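PDB 3TBF: glucosamine--fructose-6-phosphate aminotransferase [isomerizing] from Francisella tularensis subsp. tularensis, which catalyses the conversion of fructose 6-phosphate to glucosamine 6-phosphate with glutamine as nitrogen donor, its C-terminal part carrying the sugar-isomerase domains. Local coordinates for residues A[55-60]-A[82-87]; A[91-96]-A[118-123]; A[97-102]-A[127-132]. One frame throughout, in Å; residues are numbered along the deposited sequence.

Interaction 1 of 3, residues A[55-60]-A[82-87]; sequences KHICIV and VPCSVE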
# COMPACT_ATOMS: atom_id res chain seq x y z
N LYS A 55 6.29 -10.21 -20.73
CA LYS A 55 5.83 -8.86 -21.09
C LYS A 55 5.32 -8.10 -19.88
O LYS A 55 5.07 -6.88 -19.91
CB LYS A 55 4.74 -8.91 -22.13
CG LYS A 55 4.78 -10.12 -23.03
CD LYS A 55 4.81 -9.76 -24.51
CE LYS A 55 6.24 -9.41 -24.92
NZ LYS A 55 7.16 -10.61 -24.98
N HIS A 56 5.15 -8.82 -18.81
CA HIS A 56 4.70 -8.23 -17.61
C HIS A 56 5.25 -9.05 -16.48
O HIS A 56 5.33 -10.24 -16.55
CB HIS A 56 3.17 -8.25 -17.59
CG HIS A 56 2.59 -7.61 -16.37
ND1 HIS A 56 2.40 -8.30 -15.20
CD2 HIS A 56 2.13 -6.35 -16.16
CE1 HIS A 56 1.87 -7.49 -14.30
NE2 HIS A 56 1.70 -6.30 -14.85
N ILE A 57 5.62 -8.38 -15.42
CA ILE A 57 6.18 -9.05 -14.27
C ILE A 57 5.27 -8.85 -13.09
O ILE A 57 4.99 -7.72 -12.74
CB ILE A 57 7.54 -8.48 -13.94
CG1 ILE A 57 8.51 -8.85 -15.02
CG2 ILE A 57 8.01 -9.02 -12.62
CD1 ILE A 57 9.72 -8.07 -14.92
N CYS A 58 4.89 -9.97 -12.45
CA CYS A 58 3.94 -10.01 -11.35
C CYS A 58 4.66 -10.47 -10.10
O CYS A 58 4.98 -11.66 -9.97
CB CYS A 58 2.81 -11.02 -11.67
SG CYS A 58 1.13 -10.52 -11.19
N ILE A 59 4.94 -9.56 -9.18
CA ILE A 59 5.73 -9.92 -7.98
C ILE A 59 4.73 -10.17 -6.85
O ILE A 59 3.88 -9.33 -6.57
CB ILE A 59 6.70 -8.86 -7.58
CG1 ILE A 59 7.74 -8.62 -8.67
CG2 ILE A 59 7.48 -9.27 -6.33
CD1 ILE A 59 8.73 -7.47 -8.33
N VAL A 60 4.83 -11.35 -6.24
CA VAL A 60 4.02 -11.75 -5.12
C VAL A 60 4.88 -12.10 -3.91
O VAL A 60 5.83 -12.87 -4.02
CB VAL A 60 3.17 -12.98 -5.49
CG1 VAL A 60 2.35 -13.48 -4.28
CG2 VAL A 60 2.26 -12.62 -6.66
N VAL A 82 9.82 -3.00 -18.41
CA VAL A 82 8.78 -3.99 -18.41
C VAL A 82 7.76 -3.59 -17.35
O VAL A 82 8.13 -3.21 -16.26
CB VAL A 82 9.35 -5.36 -18.15
CG1 VAL A 82 8.28 -6.45 -18.23
CG2 VAL A 82 10.43 -5.61 -19.18
N PRO A 83 6.46 -3.61 -17.70
CA PRO A 83 5.51 -3.24 -16.67
C PRO A 83 5.55 -4.25 -15.49
O PRO A 83 5.79 -5.46 -15.68
CB PRO A 83 4.17 -3.24 -17.41
CG PRO A 83 4.38 -4.06 -18.58
CD PRO A 83 5.81 -3.91 -18.97
N CYS A 84 5.33 -3.75 -14.27
CA CYS A 84 5.49 -4.57 -13.07
C CYS A 84 4.38 -4.30 -12.07
O CYS A 84 4.04 -3.14 -11.81
CB CYS A 84 6.82 -4.20 -12.46
SG CYS A 84 7.36 -5.27 -11.13
N SER A 85 3.77 -5.34 -11.52
CA SER A 85 2.86 -5.13 -10.42
C SER A 85 3.32 -5.88 -9.17
O SER A 85 4.03 -6.91 -9.26
CB SER A 85 1.43 -5.52 -10.80
OG SER A 85 1.36 -6.90 -11.04
N VAL A 86 2.99 -5.34 -8.00
CA VAL A 86 3.45 -5.99 -6.84
C VAL A 86 2.30 -6.20 -5.92
O VAL A 86 1.65 -5.25 -5.57
CB VAL A 86 4.53 -5.19 -6.10
CG1 VAL A 86 4.99 -6.02 -4.92
CG2 VAL A 86 5.74 -4.93 -6.99
N GLU A 87 2.10 -7.44 -5.46
CA GLU A 87 0.96 -7.72 -4.63
C GLU A 87 1.23 -8.57 -3.40
O GLU A 87 2.02 -9.51 -3.44
CB GLU A 87 -0.16 -8.32 -5.47
CG GLU A 87 -1.60 -7.99 -4.86
CD GLU A 87 -2.77 -8.33 -5.79
OE1 GLU A 87 -2.63 -8.10 -7.03
OE2 GLU A 87 -3.82 -8.79 -5.27

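Interaction 2 of 3, residues A[91-96]-A[118-123]; sequences EIRYRD and LESLRK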
# COMPACT_ATOMS: atom_id res chain seq x y z
N GLU A 91 -3.50 -11.58 -0.12
CA GLU A 91 -4.64 -11.02 -0.87
C GLU A 91 -4.78 -11.63 -2.25
O GLU A 91 -5.92 -12.00 -2.62
CB GLU A 91 -4.53 -9.52 -0.97
CG GLU A 91 -4.77 -8.88 0.38
CD GLU A 91 -6.28 -8.87 0.75
OE1 GLU A 91 -7.06 -8.61 -0.18
OE2 GLU A 91 -6.68 -9.12 1.92
N ILE A 92 -3.69 -11.75 -3.01
CA ILE A 92 -3.83 -12.25 -4.37
C ILE A 92 -4.26 -13.70 -4.35
O ILE A 92 -4.94 -14.18 -5.27
CB ILE A 92 -2.57 -12.08 -5.24
CG1 ILE A 92 -2.89 -12.29 -6.72
CG2 ILE A 92 -1.42 -12.97 -4.82
CD1 ILE A 92 -1.58 -12.14 -7.57
N ARG A 93 -3.89 -14.40 -3.30
CA ARG A 93 -4.20 -15.84 -3.19
C ARG A 93 -5.70 -16.15 -3.30
O ARG A 93 -6.11 -17.10 -3.95
CB ARG A 93 -3.72 -16.35 -1.84
CG ARG A 93 -3.97 -17.75 -1.63
CD ARG A 93 -3.52 -18.19 -0.26
NE ARG A 93 -3.84 -19.61 -0.07
CZ ARG A 93 -3.59 -20.25 1.06
NH1 ARG A 93 -2.99 -19.59 2.04
NH2 ARG A 93 -3.92 -21.51 1.21
N TYR A 94 -6.49 -15.32 -2.64
CA TYR A 94 -7.93 -15.50 -2.58
C TYR A 94 -8.70 -14.56 -3.48
O TYR A 94 -9.89 -14.62 -3.49
CB TYR A 94 -8.39 -15.29 -1.16
CG TYR A 94 -7.79 -16.27 -0.18
CD1 TYR A 94 -6.91 -15.83 0.81
CD2 TYR A 94 -8.07 -17.63 -0.26
CE1 TYR A 94 -6.30 -16.71 1.68
CE2 TYR A 94 -7.49 -18.54 0.64
CZ TYR A 94 -6.60 -18.06 1.59
OH TYR A 94 -6.02 -18.94 2.48
N ARG A 95 -8.04 -13.74 -4.28
CA ARG A 95 -8.72 -12.75 -5.08
C ARG A 95 -8.92 -13.28 -6.48
O ARG A 95 -8.12 -14.04 -7.00
CB ARG A 95 -7.89 -11.48 -5.12
CG ARG A 95 -8.43 -10.37 -5.94
CD ARG A 95 -7.65 -9.11 -5.69
NE ARG A 95 -6.41 -8.97 -6.45
CZ ARG A 95 -6.36 -8.81 -7.78
NH1 ARG A 95 -7.48 -8.80 -8.51
NH2 ARG A 95 -5.20 -8.70 -8.39
N ASP A 96 -9.99 -12.82 -7.10
CA ASP A 96 -10.35 -13.26 -8.41
C ASP A 96 -9.67 -12.34 -9.44
O ASP A 96 -10.29 -11.37 -9.93
CB ASP A 96 -11.87 -13.20 -8.49
CG ASP A 96 -12.44 -14.13 -9.52
OD1 ASP A 96 -11.73 -14.29 -10.55
OD2 ASP A 96 -13.58 -14.69 -9.31
N LEU A 118 3.70 -19.41 -1.39
CA LEU A 118 3.73 -20.74 -1.99
C LEU A 118 2.39 -21.10 -2.59
O LEU A 118 2.32 -21.62 -3.69
CB LEU A 118 4.10 -21.78 -0.95
CG LEU A 118 4.14 -23.21 -1.42
CD1 LEU A 118 5.15 -23.40 -2.51
CD2 LEU A 118 4.46 -24.10 -0.22
N GLU A 119 1.30 -20.82 -1.89
CA GLU A 119 0.01 -21.15 -2.47
C GLU A 119 -0.38 -20.22 -3.65
O GLU A 119 -1.14 -20.63 -4.51
CB GLU A 119 -1.06 -21.13 -1.40
CG GLU A 119 -0.86 -22.21 -0.34
CD GLU A 119 -1.08 -23.61 -0.90
OE1 GLU A 119 -1.76 -23.74 -1.95
OE2 GLU A 119 -0.53 -24.56 -0.27
N SER A 120 0.12 -18.98 -3.69
CA SER A 120 -0.04 -18.13 -4.87
C SER A 120 0.72 -18.72 -6.03
O SER A 120 0.24 -18.70 -7.16
CB SER A 120 0.45 -16.70 -4.62
OG SER A 120 -0.37 -16.07 -3.68
N LEU A 121 1.89 -19.30 -5.79
CA LEU A 121 2.56 -19.92 -6.90
C LEU A 121 1.69 -21.09 -7.43
O LEU A 121 1.46 -21.22 -8.63
CB LEU A 121 3.98 -20.31 -6.54
CG LEU A 121 4.76 -21.16 -7.55
CD1 LEU A 121 4.97 -20.43 -8.85
CD2 LEU A 121 6.11 -21.67 -7.00
N ARG A 122 1.16 -21.91 -6.54
CA ARG A 122 0.40 -23.08 -6.98
C ARG A 122 -0.82 -22.68 -7.78
O ARG A 122 -1.14 -23.33 -8.78
CB ARG A 122 0.02 -23.97 -5.80
CG ARG A 122 1.25 -24.70 -5.30
CD ARG A 122 1.10 -25.18 -3.88
NE ARG A 122 2.30 -25.93 -3.50
CZ ARG A 122 2.48 -26.52 -2.32
NH1 ARG A 122 1.54 -26.43 -1.39
NH2 ARG A 122 3.60 -27.18 -2.06
N LYS A 123 -1.47 -21.61 -7.36
CA LYS A 123 -2.61 -21.11 -8.08
C LYS A 123 -2.21 -20.60 -9.46
O LYS A 123 -2.89 -20.86 -10.45
CB LYS A 123 -3.32 -20.04 -7.23
CG LYS A 123 -4.09 -18.99 -8.00
CD LYS A 123 -4.93 -18.08 -7.08
CE LYS A 123 -5.03 -16.65 -7.72
NZ LYS A 123 -6.24 -15.96 -7.26

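Interaction 3 of 3, residues A[97-102]-A[127-132]; sequences NVVVDG and QNYVGS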
# COMPACT_ATOMS: atom_id res chain seq x y z
N ASN A 97 -8.39 -12.61 -9.75
CA ASN A 97 -7.59 -11.71 -10.56
C ASN A 97 -7.44 -12.13 -12.02
O ASN A 97 -7.73 -13.27 -12.39
CB ASN A 97 -6.19 -11.55 -9.98
CG ASN A 97 -5.40 -12.84 -10.05
OD1 ASN A 97 -5.89 -13.91 -9.70
ND2 ASN A 97 -4.16 -12.74 -10.51
N VAL A 98 -7.00 -11.16 -12.82
CA VAL A 98 -6.79 -11.31 -14.24
C VAL A 98 -5.29 -11.24 -14.50
O VAL A 98 -4.57 -10.40 -13.95
CB VAL A 98 -7.44 -10.16 -15.03
CG1 VAL A 98 -7.09 -10.27 -16.53
CG2 VAL A 98 -8.92 -10.12 -14.86
N VAL A 99 -4.83 -12.09 -15.38
CA VAL A 99 -3.43 -12.24 -15.64
C VAL A 99 -3.13 -11.76 -17.04
O VAL A 99 -3.55 -12.38 -18.00
CB VAL A 99 -3.04 -13.69 -15.53
CG1 VAL A 99 -1.54 -13.88 -15.92
CG2 VAL A 99 -3.32 -14.18 -14.13
N VAL A 100 -2.42 -10.65 -17.16
CA VAL A 100 -1.97 -10.15 -18.47
C VAL A 100 -1.26 -11.25 -19.31
O VAL A 100 -0.51 -12.09 -18.77
CB VAL A 100 -0.97 -8.97 -18.23
CG1 VAL A 100 -0.36 -8.51 -19.52
CG2 VAL A 100 -1.67 -7.77 -17.46
N ASP A 101 -1.47 -11.28 -20.62
CA ASP A 101 -0.66 -12.19 -21.46
C ASP A 101 0.84 -11.90 -21.27
O ASP A 101 1.26 -10.76 -21.15
CB ASP A 101 -0.99 -12.07 -22.97
CG ASP A 101 -2.08 -13.07 -23.46
OD1 ASP A 101 -2.36 -14.13 -22.82
OD2 ASP A 101 -2.66 -12.80 -24.54
N GLY A 102 1.63 -12.97 -21.25
CA GLY A 102 3.08 -12.82 -21.13
C GLY A 102 3.57 -12.41 -19.75
O GLY A 102 4.65 -11.83 -19.61
N GLN A 127 -3.12 -20.57 -14.27
CA GLN A 127 -3.50 -19.30 -14.88
C GLN A 127 -2.62 -19.04 -16.08
O GLN A 127 -1.71 -19.79 -16.40
CB GLN A 127 -3.45 -18.17 -13.84
CG GLN A 127 -4.54 -18.30 -12.76
CD GLN A 127 -4.53 -17.19 -11.70
OE1 GLN A 127 -5.57 -16.54 -11.46
NE2 GLN A 127 -3.39 -16.99 -11.05
N ASN A 128 -2.88 -17.93 -16.73
CA ASN A 128 -2.20 -17.57 -17.95
C ASN A 128 -0.75 -17.06 -17.82
O ASN A 128 -0.33 -16.23 -18.60
CB ASN A 128 -3.04 -16.47 -18.60
CG ASN A 128 -2.77 -16.31 -20.07
OD1 ASN A 128 -2.29 -17.26 -20.74
ND2 ASN A 128 -3.07 -15.11 -20.60
N TYR A 129 0.03 -17.52 -16.86
CA TYR A 129 1.40 -16.98 -16.78
C TYR A 129 2.31 -17.75 -17.72
O TYR A 129 2.06 -18.93 -17.98
CB TYR A 129 1.98 -17.09 -15.37
CG TYR A 129 1.29 -16.23 -14.35
CD1 TYR A 129 1.64 -14.91 -14.19
CD2 TYR A 129 0.31 -16.75 -13.52
CE1 TYR A 129 1.05 -14.11 -13.24
CE2 TYR A 129 -0.31 -15.96 -12.58
CZ TYR A 129 0.08 -14.63 -12.43
OH TYR A 129 -0.53 -13.83 -11.49
N VAL A 130 3.36 -17.11 -18.22
CA VAL A 130 4.32 -17.78 -19.08
C VAL A 130 5.25 -18.68 -18.26
O VAL A 130 5.84 -19.63 -18.78
CB VAL A 130 5.17 -16.76 -19.90
CG1 VAL A 130 4.27 -15.93 -20.81
CG2 VAL A 130 5.99 -15.84 -19.01
N GLY A 131 5.38 -18.37 -16.98
CA GLY A 131 6.23 -19.16 -16.09
C GLY A 131 6.44 -18.51 -14.73
O GLY A 131 5.81 -17.50 -14.42
N SER A 132 7.31 -19.09 -13.92
CA SER A 132 7.57 -18.60 -12.57
C SER A 132 9.07 -18.53 -12.24
O SER A 132 9.89 -19.30 -12.76
CB SER A 132 6.88 -19.49 -11.54
OG SER A 132 7.22 -20.85 -11.75

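Interaction 1 of 3, residues A[55-60]-A[82-87]
His-56 and Pro-83 meet where two neighbouring parallel strands begin, and they illustrate how side chains sort themselves onto the two faces of a sheet. CG of His-56 is anti to the backbone N (chi1 -178°), and the ring beyond it lies beside the second strand. One ring face rests on Pro-83 O, which stands 3.7 Å above the ring plane and off toward the rim, while His-56 CD2 lies 3.9 Å from Pro-83 CB. Ser-85 OG comes up to the edge of the same ring, nearly in its plane and 3.4 Å from His-56 CE1. Ser-85 OG is also 3.6 Å from Cys-58 SG. On the other face the side chains are apolar. Ile-59 CD1 reaches Cys-84 SG at 3.8 Å, and Ile-59 and Val-86 run side by side, pointing the same way. Ile-57 instead crosses Val-82 at about a right angle, Ile-57 CD1 meeting Val-82 CG1 at 4.0 Å. Four backbone bonds join the strands: Ile-57 N to Pro-83 O, Ser-85 N to Ile-57 O, Ile-59 N to Ser-85 O (2.8 Å, 172° at the hydrogen) and Glu-87 N to Ile-59 O. Helix 63-80 connects the two strands in a beta-alpha-beta crossover and packs on Ile-57, Cys-84 and Val-86, and strand 103-109 pairs with the other edge of strand 56-61.

Interaction 2 of 3, residues A[91-96]-A[118-123]
Lys-123 reaches from its helix to the backbone around Ile-92, an example of a long side chain tying down a turn of main chain. Its NZ donates to Ile-92 O at 3.0 Å, with a C=O...N angle of 166°, and makes a weak bond of 3.5 Å to Arg-93 O. Arg-95 O lies 2.7 Å from Lys-123 NZ; Asn-97 OD1 accepts a bond from the same nitrogen. The positive charge would thus be set among several carbonyl dipoles, which would probably help to stabilise the charged form. Beside this, in the buried part, Ile-92 CG2 presses on Ser-120 OG at 3.5 Å, and that hydroxyl is bonded to Asp-116 O. Close packing continues where Arg-93 stretches out alongside Glu-119. The two side chains point the same way, and one guanidinium face lies on aliphatic carbon, Glu-119 CB being 3.4 Å from Arg-93 NE; Tyr-94 OH stands over the centre of the opposite face. Only the charges are loosely matched: although the guanidinium and carboxylate planes are 25° apart, Arg-93 NH2 and Glu-119 OE1 remain 4.4 Å distant with no N-H directed at the oxygen. Arg-93 instead forms a salt bridge with Asp-116, and Glu-119 one with Arg-122. Helix 115-124, which links parallel strands 103-109 and 129-136, is here packed against the chain leaving helix 89-92, an arrangement belonging to the layered alpha/beta fold of the SIS domain.

Interaction 3 of 3, residues A[97-102]-A[127-132]
Val-99 lies over the ring of Tyr-129 at the surface of an SIS domain, at the starting ends of two neighbouring strands of the alpha/beta fold, where the loops leading into strands 103-109 and 129-136 run beside each other. The contact is a CH-pi interaction: Val-99 CG1 sits 3.7 Å from the Tyr-129 ring centroid and only 10° off the normal, so the methyl stands almost squarely above the face. CG1 is anti to the backbone N (chi1 176°), and Val-99 CG2, on the other branch, reaches the far part of the ring, 3.8 Å from Tyr-129 CZ. Val-99 CG1 also lies 4.0 Å from Asn-128 CB; Val-99 thus touches both the Tyr-129 face and the neighbouring side chain. The amide of Asn-128, the second large contributor, reaches Asp-101. The hydrogen bond from Asn-128 ND2 to Asp-101 OD1 measures 2.5 Å, short enough for its exact length to be doubtful; the donor comes from the anti side of the oxygen, 27° out of the carboxylate plane. Both residues are exposed, so this link sits at the surface, whereas the Tyr-129 ring is packed edge-to-face with Phe-105 of strand 103-109. On its outer side the loop meets the second subunit, Val-98 N bonding to Glu-77 of that chain. Gly-102 closes the contact by bringing its CA to 3.3 Å from Val-130 CG1.

In the fold
The three contacts trace one parallel sheet and the connections around it. Interactions 1 and 3, with centres about 10 Å apart, meet where Lys-55 N and His-56 N probably bond to Gly-102 O. Interactions 1 and 2, about 15 Å apart, share the salt bridge between Glu-87 OE2 and Arg-95 NE (2.9 Å) and the packing of Val-60 on Ile-92 and Ser-120. Between interactions 2 and 3, about 12 Å apart, Leu-121 CD1 packs 3.4 Å from Ser-132 CB. All three touch the second subunit. As in related synthases, the sugar phosphate probably binds at the loops following strands 56-61 and 103-109; interaction 3 lies at the opposite, starting end of the latter.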